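Local coordinates for initiator protein NS1 (Murine minute virus, PDB 4R94) that nicks viral DNA at the replication origin through its N-terminal nuclease domain and unwinds it with an ATP-driven helicase, at residues Y152-L157 with K172-A177. Residues are numbered along the deposited sequence; the frame is centred on the assembly and turned at random.
Sequences YWSRWL and KLREIA
S154 and R174 make the one hydrogen bond between segments 152-157 and 172-177, in which R174 NE donates to S154 OG over 2.8 Å. Its N-H...O angle of 142° shows a bent bond, and the hydroxyl oxygen lies near the guanidinium edge but 23° out of its plane. Torsions on both sides bring the atoms together: OG sits between the backbone N and the carbonyl carbon of S154, while the R174 chain, leaving with CG anti to its N, bends at chi2 and carries its end back toward the other helix. E178, one turn after R174, reinforces the link, since its OE2 forms a salt bridge with R174 NH2 and a hydrogen bond with S154 OG. The serine's single proton has competing acceptors in E178 OE2 and the carbonyl oxygens of N150 and V151; it can be shared among them but not given to all at once. A further polar tie between the helices runs from N150 ND2 to A177 O.

Van der Waals contact supplies the rest. CG of R155 lies over the centre of one face of the R174 guanidinium, 3.3 Å from CZ, covering it with aliphatic carbon. The two arginine chains run side by side in the same direction, yet R155 NE and R174 NH1 remain 4.7 Å apart, and the E178 carboxylate probably offsets part of the local positive charge. Deeper in the interface, the methyl of A177 meets CB of S154 at 3.6 Å, and these small residues allow S154 CA and A177 CA to approach to 5.4 Å.

The segments' axes come within 8.8 Å at 149°, a roughly antiparallel helical hairpin in the nuclease domain, away from the magnesium site. Beyond it, W182 packs against A177 and L157, helix 81-104 contacts Y152, W156 and L157, and W153 reaches strand 24-31 by bonding to the K31 carbonyl.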
loop_
_atom_site.group_PDB
_atom_site.type_symbol
_atom_site.label_atom_id
_atom_site.label_comp_id
_atom_site.label_asym_id
_atom_site.label_seq_id
_atom_site.Cartn_x
_atom_site.Cartn_y
_atom_site.Cartn_z
ATOM N N TYR A 152 9.796 -5.312 9.110
ATOM C CA TYR A 152 9.537 -3.915 9.457
ATOM C C TYR A 152 8.050 -3.628 9.651
ATOM O O TYR A 152 7.676 -2.857 10.540
ATOM C CB TYR A 152 10.124 -2.978 8.404
ATOM C CG TYR A 152 11.640 -2.953 8.436
ATOM C CD1 TYR A 152 12.324 -2.593 9.600
ATOM C CD2 TYR A 152 12.375 -3.310 7.319
ATOM C CE1 TYR A 152 13.710 -2.582 9.635
ATOM C CE2 TYR A 152 13.753 -3.304 7.344
ATOM C CZ TYR A 152 14.413 -2.946 8.496
ATOM O OH TYR A 152 15.794 -2.944 8.508
ATOM N N TRP A 153 7.202 -4.291 8.862
ATOM C CA TRP A 153 5.759 -4.094 8.960
ATOM C C TRP A 153 5.256 -4.566 10.322
ATOM O O TRP A 153 4.518 -3.849 11.015
ATOM C CB TRP A 153 5.062 -4.840 7.801
ATOM C CG TRP A 153 3.558 -4.775 7.731
ATOM C CD1 TRP A 153 2.705 -5.847 7.660
ATOM C CD2 TRP A 153 2.732 -3.603 7.629
ATOM N NE1 TRP A 153 1.399 -5.417 7.534
ATOM C CE2 TRP A 153 1.389 -4.042 7.527
ATOM C CE3 TRP A 153 2.993 -2.221 7.628
ATOM C CZ2 TRP A 153 0.313 -3.159 7.426
ATOM C CZ3 TRP A 153 1.922 -1.345 7.515
ATOM C CH2 TRP A 153 0.601 -1.812 7.439
ATOM N N SER A 154 5.685 -5.756 10.729
ATOM C CA SER A 154 5.239 -6.296 12.012
ATOM C C SER A 154 5.767 -5.417 13.139
ATOM O O SER A 154 5.053 -5.128 14.100
ATOM C CB SER A 154 5.698 -7.744 12.188
ATOM O OG SER A 154 7.117 -7.847 12.162
ATOM N N ARG A 155 7.010 -4.965 12.997
ATOM C CA ARG A 155 7.605 -4.087 13.995
ATOM C C ARG A 155 6.834 -2.794 14.153
ATOM O O ARG A 155 6.533 -2.382 15.287
ATOM C CB ARG A 155 9.059 -3.783 13.639
ATOM C CG ARG A 155 9.977 -4.917 14.028
ATOM C CD ARG A 155 11.393 -4.664 13.597
ATOM N NE ARG A 155 12.004 -3.587 14.375
ATOM C CZ ARG A 155 13.232 -3.124 14.169
ATOM N NH1 ARG A 155 13.986 -3.653 13.215
ATOM N NH2 ARG A 155 13.703 -2.137 14.920
ATOM N N TRP A 156 6.521 -2.145 13.032
ATOM C CA TRP A 156 5.795 -0.878 13.094
ATOM C C TRP A 156 4.359 -1.046 13.570
ATOM O O TRP A 156 3.858 -0.217 14.325
ATOM C CB TRP A 156 5.811 -0.180 11.729
ATOM C CG TRP A 156 7.059 0.594 11.524
ATOM C CD1 TRP A 156 8.073 0.310 10.656
ATOM C CD2 TRP A 156 7.476 1.752 12.263
ATOM N NE1 TRP A 156 9.076 1.240 10.778
ATOM C CE2 TRP A 156 8.734 2.139 11.760
ATOM C CE3 TRP A 156 6.892 2.513 13.283
ATOM C CZ2 TRP A 156 9.429 3.247 12.246
ATOM C CZ3 TRP A 156 7.584 3.620 13.767
ATOM C CH2 TRP A 156 8.835 3.975 13.242
ATOM N N LEU A 157 3.681 -2.111 13.136
ATOM C CA LEU A 157 2.329 -2.346 13.613
ATOM C C LEU A 157 2.270 -2.478 15.130
ATOM O O LEU A 157 1.382 -1.923 15.773
ATOM C CB LEU A 157 1.731 -3.599 12.970
ATOM C CG LEU A 157 1.344 -3.456 11.501
ATOM C CD1 LEU A 157 0.858 -4.800 10.985
ATOM C CD2 LEU A 157 0.257 -2.394 11.274
ATOM N N LYS A 172 3.604 -11.716 21.015
ATOM C CA LYS A 172 2.732 -12.647 20.326
ATOM C C LYS A 172 2.207 -12.003 19.041
ATOM O O LYS A 172 2.160 -12.644 17.994
ATOM C CB LYS A 172 1.576 -13.082 21.229
ATOM C CG LYS A 172 0.705 -14.180 20.637
ATOM C CD LYS A 172 1.516 -15.437 20.343
ATOM C CE LYS A 172 0.627 -16.675 20.223
ATOM N NZ LYS A 172 -0.287 -16.643 19.045
ATOM N N LEU A 173 1.834 -10.729 19.125
ATOM C CA LEU A 173 1.293 -10.027 17.967
ATOM C C LEU A 173 2.371 -9.898 16.896
ATOM O O LEU A 173 2.112 -10.114 15.715
ATOM C CB LEU A 173 0.762 -8.649 18.369
ATOM C CG LEU A 173 0.210 -7.769 17.248
ATOM C CD1 LEU A 173 -0.897 -8.521 16.499
ATOM C CD2 LEU A 173 -0.315 -6.472 17.804
ATOM N N ARG A 174 3.584 -9.568 17.330
ATOM C CA ARG A 174 4.724 -9.460 16.429
ATOM C C ARG A 174 4.950 -10.775 15.676
ATOM O O ARG A 174 5.131 -10.780 14.451
ATOM C CB ARG A 174 5.972 -9.049 17.232
ATOM C CG ARG A 174 7.276 -9.121 16.465
ATOM C CD ARG A 174 7.499 -7.885 15.597
ATOM N NE ARG A 174 8.507 -8.179 14.593
ATOM C CZ ARG A 174 9.812 -8.099 14.814
ATOM N NH1 ARG A 174 10.252 -7.680 15.994
ATOM N NH2 ARG A 174 10.673 -8.401 13.851
ATOM N N GLU A 175 4.901 -11.906 16.382
ATOM C CA GLU A 175 5.151 -13.177 15.702
ATOM C C GLU A 175 3.959 -13.639 14.842
ATOM O O GLU A 175 4.163 -14.302 13.836
ATOM C CB GLU A 175 5.568 -14.272 16.697
ATOM C CG GLU A 175 4.620 -14.582 17.827
ATOM C CD GLU A 175 5.232 -15.557 18.836
ATOM O OE1 GLU A 175 4.471 -16.274 19.524
ATOM O OE2 GLU A 175 6.480 -15.607 18.935
ATOM N N ILE A 176 2.732 -13.269 15.212
ATOM C CA ILE A 176 1.576 -13.561 14.365
ATOM C C ILE A 176 1.715 -12.844 13.031
ATOM O O ILE A 176 1.530 -13.449 11.976
ATOM C CB ILE A 176 0.250 -13.152 15.024
ATOM C CG1 ILE A 176 -0.080 -14.096 16.186
ATOM C CG2 ILE A 176 -0.890 -13.179 14.011
ATOM C CD1 ILE A 176 -1.222 -13.609 17.051
ATOM N N ALA A 177 2.077 -11.563 13.077
ATOM C CA ALA A 177 2.165 -10.775 11.847
ATOM C C ALA A 177 3.240 -11.316 10.900
ATOM O O ALA A 177 3.115 -11.201 9.675
ATOM C CB ALA A 177 2.428 -9.319 12.179
#